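Local structure of cytoplasmic protein (Cryptococcus neoformans var. grubii serotype A, 7LPO) at residues 31-35 / 705-709; 215-221 / 404-408; 749-753 / 764-768. The protein probably hydrolyses steryl beta-glucosides, releasing the sterol from its glucose, as a sterylglucosidase of glycoside hydrolase family 5. Residues are numbered along the deposited sequence.

Interaction 1 (31-35 / 705-709); sequences VNGRS and VYTEI
Arg-34 NH1 makes the two strongest bonds of this contact, donating to Glu-708 OE2 at 2.7 Å (N-H...O angle 164°), a salt bridge, and to the backbone Tyr-706 O at 2.9 Å (166°). A weak third bond runs from Arg-34 NH2 to Glu-708 OE2 at 3.3 Å. Both acceptors lie near the guanidinium plane, at its edge. Arg-34 reaches them with chi1 to chi3 in m, t, m, while Glu-708 turns its carboxylate in with m, t and chi3 of 69°. NE of Arg-34 is held by a second acid, Asp-30. Around this charged centre the packing is light: Arg-34 CG lies 3.9 Å from Val-705 CG1, and Asn-32 CB 4.1 Å from Val-705 CG2. CA atoms of Asn-32 and Val-705 are 7.1 Å apart, those of Arg-34 and Thr-707 7.8 Å. Gly-33, at phi/psi 86/1, turns the chain between Asn-32 and extended Arg-34 (-72/135). The contact buries 237 Å² near the surface: a salt bridge from the turn between antiparallel strands 28-29 and 35-43 to the family's C-terminal domain. Strand 669-673 lies between strands 35-43 and 707-710, its backbone bonded to Ser-35 and Glu-708; strand 707-710 then pairs with strand 749-753.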
ATOM      1  N   VAL A  31      15.099  23.368   2.517  1.00 22.86           N
ATOM      2  CA  VAL A  31      15.017  24.815   2.674  1.00 25.73           C
ATOM      3  C   VAL A  31      16.024  25.567   1.816  1.00 29.42           C
ATOM      4  O   VAL A  31      15.897  26.787   1.657  1.00 32.23           O
ATOM      5  CB  VAL A  31      15.189  25.198   4.157  1.00 26.54           C
ATOM      6  CG1 VAL A  31      14.116  24.502   5.006  1.00 27.32           C
ATOM      7  CG2 VAL A  31      16.588  24.860   4.641  1.00 26.66           C
ATOM      8  N   ASN A  32      16.998  24.879   1.229  1.00 28.87           N
ATOM      9  CA  ASN A  32      17.963  25.519   0.349  1.00 31.74           C
ATOM     10  C   ASN A  32      17.643  25.306  -1.125  1.00 31.47           C
ATOM     11  O   ASN A  32      18.496  25.565  -1.980  1.00 31.88           O
ATOM     12  CB  ASN A  32      19.365  25.018   0.677  1.00 35.86           C
ATOM     13  CG  ASN A  32      19.824  25.460   2.057  1.00 39.87           C
ATOM     14  OD1 ASN A  32      19.644  26.615   2.446  1.00 41.96           O
ATOM     15  ND2 ASN A  32      20.409  24.539   2.809  1.00 41.10           N
ATOM     16  N   GLY A  33      16.432  24.844  -1.435  1.00 26.32           N
ATOM     17  CA  GLY A  33      15.975  24.710  -2.798  1.00 25.36           C
ATOM     18  C   GLY A  33      16.339  23.416  -3.495  1.00 24.09           C
ATOM     19  O   GLY A  33      15.982  23.245  -4.665  1.00 24.07           O
ATOM     20  N   ARG A  34      17.021  22.496  -2.828  1.00 26.10           N
ATOM     21  CA  ARG A  34      17.405  21.249  -3.474  1.00 24.51           C
ATOM     22  C   ARG A  34      16.191  20.350  -3.671  1.00 22.47           C
ATOM     23  O   ARG A  34      15.372  20.183  -2.764  1.00 22.12           O
ATOM     24  CB  ARG A  34      18.460  20.527  -2.638  1.00 25.19           C
ATOM     25  CG  ARG A  34      19.767  21.298  -2.483  1.00 23.17           C
ATOM     26  CD  ARG A  34      20.877  20.416  -1.926  1.00 20.56           C
ATOM     27  NE  ARG A  34      20.516  19.804  -0.644  1.00 20.15           N
ATOM     28  CZ  ARG A  34      21.227  18.858  -0.039  1.00 22.64           C
ATOM     29  NH1 ARG A  34      22.342  18.400  -0.591  1.00 23.89           N
ATOM     30  NH2 ARG A  34      20.822  18.363   1.124  1.00 25.37           N
ATOM     31  N   SER A  35      16.080  19.772  -4.867  1.00 21.30           N
ATOM     32  CA  SER A  35      15.054  18.768  -5.117  1.00 19.97           C
ATOM     33  C   SER A  35      15.431  17.470  -4.417  1.00 19.39           C
ATOM     34  O   SER A  35      16.530  16.946  -4.613  1.00 19.56           O
ATOM     35  CB  SER A  35      14.893  18.519  -6.612  1.00 21.11           C
ATOM     36  OG  SER A  35      14.445  19.674  -7.283  1.00 23.55           O
ATOM     37  N   VAL A 705      25.756  23.830  -0.577  1.00 31.94           N
ATOM     38  CA  VAL A 705      24.522  23.457  -1.266  1.00 29.52           C
ATOM     39  C   VAL A 705      24.930  22.802  -2.579  1.00 27.68           C
ATOM     40  O   VAL A 705      25.262  23.485  -3.553  1.00 29.17           O
ATOM     41  CB  VAL A 705      23.598  24.656  -1.505  1.00 26.78           C
ATOM     42  CG1 VAL A 705      22.301  24.214  -2.157  1.00 24.92           C
ATOM     43  CG2 VAL A 705      23.325  25.362  -0.178  1.00 26.68           C
ATOM     44  N   TYR A 706      24.888  21.473  -2.610  1.00 25.37           N
ATOM     45  CA  TYR A 706      25.372  20.687  -3.729  1.00 23.67           C
ATOM     46  C   TYR A 706      24.471  19.472  -3.893  1.00 20.49           C
ATOM     47  O   TYR A 706      23.599  19.191  -3.066  1.00 19.94           O
ATOM     48  CB  TYR A 706      26.823  20.256  -3.491  1.00 25.18           C
ATOM     49  CG  TYR A 706      26.981  19.707  -2.108  1.00 27.01           C
ATOM     50  CD1 TYR A 706      26.693  18.381  -1.840  1.00 29.43           C
ATOM     51  CD2 TYR A 706      27.353  20.527  -1.049  1.00 30.03           C
ATOM     52  CE1 TYR A 706      26.796  17.872  -0.566  1.00 31.21           C
ATOM     53  CE2 TYR A 706      27.457  20.024   0.246  1.00 30.40           C
ATOM     54  CZ  TYR A 706      27.180  18.695   0.474  1.00 31.54           C
ATOM     55  OH  TYR A 706      27.271  18.165   1.737  1.00 33.51           O
ATOM     56  N   THR A 707      24.706  18.736  -4.969  1.00 19.57           N
ATOM     57  CA  THR A 707      23.977  17.514  -5.253  1.00 20.51           C
ATOM     58  C   THR A 707      24.635  16.329  -4.556  1.00 21.82           C
ATOM     59  O   THR A 707      25.864  16.200  -4.543  1.00 22.31           O
ATOM     60  CB  THR A 707      23.926  17.291  -6.763  1.00 20.76           C
ATOM     61  OG1 THR A 707      23.224  18.383  -7.372  1.00 23.70           O
ATOM     62  CG2 THR A 707      23.244  15.986  -7.109  1.00 19.61           C
ATOM     63  N   GLU A 708      23.802  15.476  -3.960  1.00 19.77           N
ATOM     64  CA  GLU A 708      24.242  14.286  -3.248  1.00 20.16           C
ATOM     65  C   GLU A 708      23.600  13.068  -3.890  1.00 20.42           C
ATOM     66  O   GLU A 708      22.384  13.038  -4.101  1.00 21.11           O
ATOM     67  CB  GLU A 708      23.870  14.325  -1.764  1.00 23.33           C
ATOM     68  CG  GLU A 708      24.514  15.449  -0.990  1.00 33.21           C
ATOM     69  CD  GLU A 708      24.125  15.445   0.487  1.00 40.38           C
ATOM     70  OE1 GLU A 708      24.556  14.519   1.212  1.00 45.84           O
ATOM     71  OE2 GLU A 708      23.395  16.368   0.915  1.00 39.06           O
ATOM     72  N   ILE A 709      24.420  12.070  -4.185  1.00 19.42           N
ATOM     73  CA  ILE A 709      24.002  10.850  -4.854  1.00 19.05           C
ATOM     74  C   ILE A 709      24.440   9.673  -3.996  1.00 18.52           C
ATOM     75  O   ILE A 709      25.567   9.649  -3.492  1.00 20.73           O
ATOM     76  CB  ILE A 709      24.606  10.755  -6.276  1.00 17.85           C
ATOM     77  CG1 ILE A 709      23.865  11.706  -7.217  1.00 16.92           C
ATOM     78  CG2 ILE A 709      24.562   9.329  -6.773  1.00 17.46           C
ATOM     79  CD1 ILE A 709      24.670  12.098  -8.462  1.00 15.97           C
TER

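Interaction 2 (215-221 / 404-408)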
ATOM      1  N   PHE A 215     -19.677   2.207   4.940  1.00 14.63           N
ATOM      2  CA  PHE A 215     -18.627   3.142   5.345  1.00 14.56           C
ATOM      3  C   PHE A 215     -18.694   4.453   4.568  1.00 14.55           C
ATOM      4  O   PHE A 215     -18.620   5.538   5.156  1.00 14.52           O
ATOM      5  CB  PHE A 215     -17.258   2.482   5.160  1.00 14.53           C
ATOM      6  CG  PHE A 215     -16.106   3.271   5.734  1.00 14.47           C
ATOM      7  CD1 PHE A 215     -15.814   3.215   7.092  1.00 14.45           C
ATOM      8  CD2 PHE A 215     -15.301   4.053   4.914  1.00 14.43           C
ATOM      9  CE1 PHE A 215     -14.758   3.917   7.623  1.00 14.40           C
ATOM     10  CE2 PHE A 215     -14.236   4.762   5.449  1.00 14.38           C
ATOM     11  CZ  PHE A 215     -13.969   4.685   6.817  1.00 14.36           C
ATOM     12  N   PHE A 216     -18.794   4.376   3.244  1.00 14.56           N
ATOM     13  CA  PHE A 216     -18.674   5.553   2.400  1.00 14.55           C
ATOM     14  C   PHE A 216     -20.008   6.163   2.019  1.00 14.59           C
ATOM     15  O   PHE A 216     -20.037   7.337   1.646  1.00 14.58           O
ATOM     16  CB  PHE A 216     -17.930   5.223   1.100  1.00 14.53           C
ATOM     17  CG  PHE A 216     -16.458   5.102   1.260  1.00 14.48           C
ATOM     18  CD1 PHE A 216     -15.706   6.169   1.704  1.00 14.43           C
ATOM     19  CD2 PHE A 216     -15.822   3.917   0.972  1.00 14.48           C
ATOM     20  CE1 PHE A 216     -14.352   6.057   1.857  1.00 14.39           C
ATOM     21  CE2 PHE A 216     -14.458   3.800   1.118  1.00 14.43           C
ATOM     22  CZ  PHE A 216     -13.722   4.872   1.555  1.00 14.39           C
ATOM     23  N   ALA A 217     -21.109   5.400   2.087  1.00 14.65           N
ATOM     24  CA  ALA A 217     -22.365   5.901   1.540  1.00 14.70           C
ATOM     25  C   ALA A 217     -23.598   5.329   2.229  1.00 14.75           C
ATOM     26  O   ALA A 217     -24.669   5.297   1.611  1.00 14.81           O
ATOM     27  CB  ALA A 217     -22.429   5.584   0.026  1.00 14.72           C
ATOM     28  N   GLY A 218     -23.476   4.885   3.479  1.00 14.75           N
ATOM     29  CA  GLY A 218     -24.633   4.367   4.194  1.00 14.80           C
ATOM     30  C   GLY A 218     -25.813   5.321   4.213  1.00 14.84           C
ATOM     31  O   GLY A 218     -26.968   4.895   4.150  1.00 17.42           O
ATOM     32  N   LYS A 219     -25.547   6.626   4.293  1.00 14.92           N
ATOM     33  CA  LYS A 219     -26.649   7.587   4.366  1.00 17.34           C
ATOM     34  C   LYS A 219     -27.443   7.651   3.066  1.00 16.16           C
ATOM     35  O   LYS A 219     -28.607   8.066   3.079  1.00 16.12           O
ATOM     36  CB  LYS A 219     -26.119   8.982   4.719  1.00 19.22           C
ATOM     37  CG  LYS A 219     -25.667   9.122   6.162  1.00 21.68           C
ATOM     38  CD  LYS A 219     -25.146  10.525   6.460  1.00 24.96           C
ATOM     39  CE  LYS A 219     -23.686  10.673   6.054  1.00 30.71           C
ATOM     40  NZ  LYS A 219     -23.026  11.863   6.685  1.00 34.86           N
ATOM     41  N   THR A 220     -26.846   7.242   1.953  1.00 14.88           N
ATOM     42  CA  THR A 220     -27.510   7.258   0.657  1.00 14.92           C
ATOM     43  C   THR A 220     -28.218   5.944   0.356  1.00 14.98           C
ATOM     44  O   THR A 220     -29.354   5.952  -0.129  1.00 15.04           O
ATOM     45  CB  THR A 220     -26.481   7.554  -0.441  1.00 16.86           C
ATOM     46  OG1 THR A 220     -25.904   8.843  -0.213  1.00 18.56           O
ATOM     47  CG2 THR A 220     -27.106   7.504  -1.843  1.00 17.60           C
ATOM     48  N   TYR A 221     -27.575   4.812   0.654  1.00 16.23           N
ATOM     49  CA  TYR A 221     -28.068   3.512   0.231  1.00 16.66           C
ATOM     50  C   TYR A 221     -28.602   2.649   1.358  1.00 17.74           C
ATOM     51  O   TYR A 221     -29.327   1.692   1.074  1.00 18.55           O
ATOM     52  CB  TYR A 221     -26.957   2.744  -0.502  1.00 18.50           C
ATOM     53  CG  TYR A 221     -26.481   3.478  -1.732  1.00 17.81           C
ATOM     54  CD1 TYR A 221     -27.320   3.657  -2.820  1.00 16.73           C
ATOM     55  CD2 TYR A 221     -25.206   4.023  -1.793  1.00 18.08           C
ATOM     56  CE1 TYR A 221     -26.897   4.358  -3.941  1.00 15.76           C
ATOM     57  CE2 TYR A 221     -24.779   4.713  -2.892  1.00 15.83           C
ATOM     58  CZ  TYR A 221     -25.622   4.881  -3.968  1.00 16.71           C
ATOM     59  OH  TYR A 221     -25.191   5.585  -5.079  1.00 19.29           O
ATOM     60  N   PHE A 404     -18.150  10.296  -2.702  1.00 18.63           N
ATOM     61  CA  PHE A 404     -18.124   9.617  -1.414  1.00 16.78           C
ATOM     62  C   PHE A 404     -16.717   9.512  -0.846  1.00 16.01           C
ATOM     63  O   PHE A 404     -16.503   9.811   0.332  1.00 16.38           O
ATOM     64  CB  PHE A 404     -18.753   8.231  -1.551  1.00 14.94           C
ATOM     65  CG  PHE A 404     -20.206   8.267  -1.936  1.00 14.61           C
ATOM     66  CD1 PHE A 404     -21.139   8.834  -1.092  1.00 17.52           C
ATOM     67  CD2 PHE A 404     -20.639   7.736  -3.139  1.00 15.56           C
ATOM     68  CE1 PHE A 404     -22.479   8.874  -1.430  1.00 17.38           C
ATOM     69  CE2 PHE A 404     -21.991   7.783  -3.489  1.00 16.01           C
ATOM     70  CZ  PHE A 404     -22.904   8.345  -2.624  1.00 15.89           C
ATOM     71  N   TRP A 405     -15.745   9.102  -1.660  1.00 14.60           N
ATOM     72  CA  TRP A 405     -14.380   9.037  -1.152  1.00 14.38           C
ATOM     73  C   TRP A 405     -13.870  10.427  -0.782  1.00 14.34           C
ATOM     74  O   TRP A 405     -13.289  10.627   0.291  1.00 14.31           O
ATOM     75  CB  TRP A 405     -13.443   8.386  -2.167  1.00 14.36           C
ATOM     76  CG  TRP A 405     -12.054   8.359  -1.627  1.00 14.32           C
ATOM     77  CD1 TRP A 405     -11.521   7.439  -0.766  1.00 14.30           C
ATOM     78  CD2 TRP A 405     -11.035   9.325  -1.855  1.00 14.28           C
ATOM     79  NE1 TRP A 405     -10.225   7.765  -0.462  1.00 14.26           N
ATOM     80  CE2 TRP A 405      -9.904   8.925  -1.112  1.00 15.32           C
ATOM     81  CE3 TRP A 405     -10.964  10.494  -2.612  1.00 15.32           C
ATOM     82  CZ2 TRP A 405      -8.718   9.644  -1.118  1.00 17.86           C
ATOM     83  CZ3 TRP A 405      -9.777  11.205  -2.622  1.00 16.91           C
ATOM     84  CH2 TRP A 405      -8.673  10.775  -1.881  1.00 18.10           C
ATOM     85  N   ALA A 406     -14.074  11.406  -1.663  1.00 14.48           N
ATOM     86  CA  ALA A 406     -13.525  12.736  -1.419  1.00 14.39           C
ATOM     87  C   ALA A 406     -14.122  13.348  -0.160  1.00 16.72           C
ATOM     88  O   ALA A 406     -13.421  14.018   0.607  1.00 15.87           O
ATOM     89  CB  ALA A 406     -13.771  13.634  -2.630  1.00 14.41           C
ATOM     90  N   LEU A 407     -15.413  13.108   0.078  1.00 16.85           N
ATOM     91  CA  LEU A 407     -16.055  13.638   1.274  1.00 17.82           C
ATOM     92  C   LEU A 407     -15.437  13.043   2.533  1.00 17.26           C
ATOM     93  O   LEU A 407     -15.179  13.760   3.503  1.00 14.68           O
ATOM     94  CB  LEU A 407     -17.554  13.354   1.220  1.00 23.38           C
ATOM     95  CG  LEU A 407     -18.429  13.932   2.329  1.00 29.41           C
ATOM     96  CD1 LEU A 407     -18.202  15.412   2.534  1.00 31.75           C
ATOM     97  CD2 LEU A 407     -19.894  13.647   1.985  1.00 31.91           C
ATOM     98  N   HIS A 408     -15.181  11.733   2.535  1.00 15.95           N
ATOM     99  CA  HIS A 408     -14.459  11.137   3.656  1.00 15.37           C
ATOM    100  C   HIS A 408     -13.082  11.773   3.811  1.00 17.25           C
ATOM    101  O   HIS A 408     -12.610  11.997   4.933  1.00 15.67           O
ATOM    102  CB  HIS A 408     -14.320   9.621   3.465  1.00 17.19           C
ATOM    103  CG  HIS A 408     -13.223   9.016   4.288  1.00 14.75           C
ATOM    104  ND1 HIS A 408     -13.329   8.827   5.649  1.00 14.75           N
ATOM    105  CD2 HIS A 408     -11.977   8.609   3.949  1.00 16.68           C
ATOM    106  CE1 HIS A 408     -12.201   8.316   6.109  1.00 14.72           C
ATOM    107  NE2 HIS A 408     -11.370   8.162   5.096  1.00 14.70           N
TER
HETATM  108  O   HOH W   1     -18.228   9.292   2.356  1.00 16.06           O
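No hydrogen bond runs directly between segments 215-221 and 404-408; one water bridges their backbones, donating to Phe-216 O at 2.8 Å and to Phe-404 O at 2.7 Å. Beside it the backbones come close: the CA atoms of Phe-216 and Phe-404 are 5.6 Å apart, although the axes of the short segments approach only to 9.4 Å, at 115° between their N-to-C directions. The end of helix 206-221 is irregular here. Ala-217 has phi/psi of -152/24, and the N atoms of Lys-219 and Thr-220 lack bonds to the preceding turn; Thr-220 N instead reaches Ala-217 O at 2.9 Å, a shorter-range bond than the helical one from Tyr-221 N to the same oxygen. Against this kink Phe-404 packs as a knob into a hole formed by Phe-216, Ala-217, Thr-220 and Tyr-221. Ala-217 CB stands over its face, 3.7 Å from the ring centroid and 15° off the normal, a CH-pi contact, while Thr-220 OG1 meets its edge, 3.6 Å from Phe-404 CE1. This knob-into-hole packing joins helix 206-221 to helix 400-419 in a protein of the GH5 TIM-barrel family. Phe-215, Phe-216, Trp-405 and His-408 form an aromatic cluster alongside. In it Phe-216 points its edge at the His-408 face in an offset edge-to-face pair (centroids 5.8 Å, planes 80°), whereas the Phe-215 and His-408 rings meet obliquely, centroids 5.4 Å apart and planes at 58°. Phe-240 and Ile-241 of helix 232-254 touch His-408, whose ND1 is hydrogen-bonded to Gln-237; the Tyr-221 hydroxyl is paired with Thr-389 O.

Interaction 3 (749-753 / 764-768)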
ATOM      1  N   THR A 749      28.441   7.822  -0.509  1.00 20.93           N
ATOM      2  CA  THR A 749      27.927   9.128  -0.894  1.00 22.78           C
ATOM      3  C   THR A 749      28.835   9.758  -1.937  1.00 22.68           C
ATOM      4  O   THR A 749      30.060   9.779  -1.771  1.00 21.97           O
ATOM      5  CB  THR A 749      27.823  10.059   0.320  1.00 27.12           C
ATOM      6  OG1 THR A 749      27.093   9.412   1.370  1.00 28.24           O
ATOM      7  CG2 THR A 749      27.118  11.371  -0.047  1.00 27.45           C
ATOM      8  N   LEU A 750      28.228  10.268  -3.005  1.00 23.24           N
ATOM      9  CA  LEU A 750      28.897  11.098  -3.995  1.00 25.51           C
ATOM     10  C   LEU A 750      28.376  12.522  -3.865  1.00 27.33           C
ATOM     11  O   LEU A 750      27.161  12.739  -3.815  1.00 28.75           O
ATOM     12  CB  LEU A 750      28.645  10.565  -5.403  1.00 27.62           C
ATOM     13  CG  LEU A 750      29.026  11.494  -6.553  1.00 31.29           C
ATOM     14  CD1 LEU A 750      30.489  11.843  -6.482  1.00 35.08           C
ATOM     15  CD2 LEU A 750      28.696  10.824  -7.862  1.00 31.78           C
ATOM     16  N   ARG A 751      29.291  13.487  -3.801  1.00 27.87           N
ATOM     17  CA  ARG A 751      28.945  14.897  -3.668  1.00 25.96           C
ATOM     18  C   ARG A 751      29.401  15.618  -4.922  1.00 22.80           C
ATOM     19  O   ARG A 751      30.537  15.436  -5.361  1.00 23.46           O
ATOM     20  CB  ARG A 751      29.593  15.512  -2.426  1.00 29.44           C
ATOM     21  CG  ARG A 751      29.084  14.902  -1.135  1.00 31.79           C
ATOM     22  CD  ARG A 751      29.498  15.708   0.089  1.00 36.71           C
ATOM     23  NE  ARG A 751      28.847  15.193   1.295  1.00 42.07           N
ATOM     24  CZ  ARG A 751      29.366  14.251   2.080  1.00 46.93           C
ATOM     25  NH1 ARG A 751      30.552  13.724   1.797  1.00 51.55           N
ATOM     26  NH2 ARG A 751      28.704  13.835   3.152  1.00 45.00           N
ATOM     27  N   TRP A 752      28.519  16.437  -5.491  1.00 20.00           N
ATOM     28  CA  TRP A 752      28.701  16.997  -6.826  1.00 22.17           C
ATOM     29  C   TRP A 752      28.410  18.492  -6.791  1.00 23.21           C
ATOM     30  O   TRP A 752      27.246  18.907  -6.715  1.00 24.87           O
ATOM     31  CB  TRP A 752      27.800  16.268  -7.817  1.00 23.72           C
ATOM     32  CG  TRP A 752      27.984  16.662  -9.244  1.00 24.15           C
ATOM     33  CD1 TRP A 752      29.059  17.301  -9.792  1.00 24.31           C
ATOM     34  CD2 TRP A 752      27.063  16.437 -10.316  1.00 23.52           C
ATOM     35  NE1 TRP A 752      28.861  17.489 -11.138  1.00 23.85           N
ATOM     36  CE2 TRP A 752      27.641  16.970 -11.482  1.00 23.62           C
ATOM     37  CE3 TRP A 752      25.805  15.840 -10.401  1.00 22.60           C
ATOM     38  CZ2 TRP A 752      27.008  16.915 -12.713  1.00 22.93           C
ATOM     39  CZ3 TRP A 752      25.180  15.791 -11.623  1.00 22.70           C
ATOM     40  CH2 TRP A 752      25.780  16.320 -12.763  1.00 22.33           C
ATOM     41  N   TRP A 753      29.472  19.295  -6.824  1.00 26.31           N
ATOM     42  CA  TRP A 753      29.363  20.744  -6.891  1.00 27.99           C
ATOM     43  C   TRP A 753      29.443  21.189  -8.343  1.00 30.73           C
ATOM     44  O   TRP A 753      30.250  20.661  -9.117  1.00 32.65           O
ATOM     45  CB  TRP A 753      30.484  21.438  -6.113  1.00 25.29           C
ATOM     46  CG  TRP A 753      30.536  21.186  -4.638  1.00 23.65           C
ATOM     47  CD1 TRP A 753      30.080  22.008  -3.655  1.00 23.38           C
ATOM     48  CD2 TRP A 753      31.117  20.060  -3.982  1.00 23.40           C
ATOM     49  NE1 TRP A 753      30.330  21.460  -2.423  1.00 22.92           N
ATOM     50  CE2 TRP A 753      30.962  20.258  -2.597  1.00 25.05           C
ATOM     51  CE3 TRP A 753      31.751  18.899  -4.431  1.00 25.51           C
ATOM     52  CZ2 TRP A 753      31.411  19.338  -1.661  1.00 26.58           C
ATOM     53  CZ3 TRP A 753      32.199  17.989  -3.499  1.00 25.83           C
ATOM     54  CH2 TRP A 753      32.031  18.212  -2.136  1.00 27.91           C
ATOM     55  N   TYR A 764      23.056  19.263 -17.084  1.00 26.80           N
ATOM     56  CA  TYR A 764      24.316  18.640 -16.714  1.00 24.47           C
ATOM     57  C   TYR A 764      24.118  17.131 -16.580  1.00 26.61           C
ATOM     58  O   TYR A 764      23.007  16.647 -16.349  1.00 29.55           O
ATOM     59  CB  TYR A 764      24.828  19.209 -15.395  1.00 22.16           C
ATOM     60  CG  TYR A 764      25.038  20.703 -15.352  1.00 22.58           C
ATOM     61  CD1 TYR A 764      24.891  21.491 -16.480  1.00 22.57           C
ATOM     62  CD2 TYR A 764      25.409  21.322 -14.169  1.00 24.21           C
ATOM     63  CE1 TYR A 764      25.102  22.857 -16.427  1.00 23.52           C
ATOM     64  CE2 TYR A 764      25.613  22.671 -14.103  1.00 24.79           C
ATOM     65  CZ  TYR A 764      25.457  23.439 -15.230  1.00 25.29           C
ATOM     66  OH  TYR A 764      25.672  24.793 -15.140  1.00 27.47           O
ATOM     67  N   THR A 765      25.209  16.384 -16.727  1.00 24.47           N
ATOM     68  CA  THR A 765      25.148  14.934 -16.627  1.00 23.69           C
ATOM     69  C   THR A 765      26.318  14.417 -15.805  1.00 22.18           C
ATOM     70  O   THR A 765      27.400  15.012 -15.776  1.00 20.71           O
ATOM     71  CB  THR A 765      25.169  14.244 -18.007  1.00 25.58           C
ATOM     72  OG1 THR A 765      26.427  14.495 -18.661  1.00 27.13           O
ATOM     73  CG2 THR A 765      24.024  14.741 -18.874  1.00 25.13           C
ATOM     74  N   ILE A 766      26.093  13.281 -15.154  1.00 22.73           N
ATOM     75  CA  ILE A 766      27.126  12.577 -14.408  1.00 22.61           C
ATOM     76  C   ILE A 766      26.950  11.093 -14.688  1.00 19.93           C
ATOM     77  O   ILE A 766      25.825  10.582 -14.657  1.00 17.12           O
ATOM     78  CB  ILE A 766      27.056  12.872 -12.893  1.00 24.98           C
ATOM     79  CG1 ILE A 766      28.293  12.301 -12.199  1.00 27.07           C
ATOM     80  CG2 ILE A 766      25.786  12.318 -12.271  1.00 26.30           C
ATOM     81  CD1 ILE A 766      28.586  12.940 -10.853  1.00 28.57           C
ATOM     82  N   GLU A 767      28.055  10.410 -14.977  1.00 22.97           N
ATOM     83  CA  GLU A 767      28.048   8.985 -15.271  1.00 26.25           C
ATOM     84  C   GLU A 767      29.010   8.266 -14.337  1.00 26.89           C
ATOM     85  O   GLU A 767      30.106   8.760 -14.055  1.00 28.32           O
ATOM     86  CB  GLU A 767      28.423   8.727 -16.726  1.00 29.56           C
ATOM     87  CG  GLU A 767      27.555   9.491 -17.708  1.00 34.66           C
ATOM     88  CD  GLU A 767      28.184   9.613 -19.079  1.00 40.82           C
ATOM     89  OE1 GLU A 767      28.138   8.619 -19.834  1.00 43.33           O
ATOM     90  OE2 GLU A 767      28.721  10.703 -19.399  1.00 42.12           O
ATOM     91  N   VAL A 768      28.587   7.098 -13.863  1.00 21.74           N
ATOM     92  CA  VAL A 768      29.324   6.329 -12.871  1.00 20.58           C
ATOM     93  C   VAL A 768      29.327   4.870 -13.298  1.00 21.30           C
ATOM     94  O   VAL A 768      28.330   4.367 -13.830  1.00 20.76           O
ATOM     95  CB  VAL A 768      28.696   6.477 -11.470  1.00 19.02           C
ATOM     96  CG1 VAL A 768      29.445   5.613 -10.441  1.00 18.86           C
ATOM     97  CG2 VAL A 768      28.666   7.933 -11.044  1.00 20.44           C
TER
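Trp-752, with chi1 at -175° (t) and chi2 at 19°, extends its indole across the space between two strands and lays it over Ile-766. The six-membered ring takes Ile-766 CB on its face, 3.8 Å from the centroid and 18° off the normal, a CH-pi contact, and Trp-752 CZ3 comes within 3.6 Å of Ile-766 CG2. The far end of the indole reaches the backbone oxygen Thr-765 O, 3.6 Å from Trp-752 CZ2, and the side-chain CB of Tyr-764, 4.0 Å from Trp-752 CH2. Ile-766 is also t at chi1 (-171°) and, with chi2 of 159°, sends CD1 to 3.7 Å from Leu-750 CD2. The latter residue (chi1 167°, chi2 59°) touches Val-768 as well, Leu-750 CD2 lying 4.3 Å from Val-768 CG2. Tyr-764 behaves differently: its CB starts toward strand 749-753, but chi1 of -58° (m) leads the ring away, to a stack on His-740 and a hydroxyl bond with Pro-755 O. The segment axes are 10.5 Å apart at closest, with 153° between their N-to-C directions, roughly antiparallel, and no hydrogen bond crosses, so these are facing strands of two sheets, the layered arrangement of a beta-sandwich, within the family's C-terminal domain. Val-743 of strand 742-746 and Ile-736 of strand 734-738 extend the apolar layer around Leu-750. Trp-752 NE1 finds its acceptor in His-740 O. With that polar atom satisfied elsewhere, the cross-sheet contact depends on shape and on mostly apolar contact, within 256 Å² of buried surface, and on the indole face meeting an aliphatic side chain.

How the interactions relate
From the N terminus, the turn at 31-35 waits some 670 residues for its partner 705-709, so interaction 1 closes a loop around most of the chain. Nested inside it, interaction 2 closes a loop of 182 residues between helices 206-221 and 400-419; its centre is 43 Å from that of interaction 1, and the two do not touch. Interaction 3 follows in series, spanning only ten residues. It meets interaction 1 directly: strands 707-710 and 749-753 are sheet neighbours, with Thr-707 O 2.8 Å from Trp-752 N. Interaction 1 thus links the N-terminal turn to the C-terminal strands, interaction 3 joins their sheet to the facing one, and interaction 2 lies on the opposite side of the chain's centre from interaction 3.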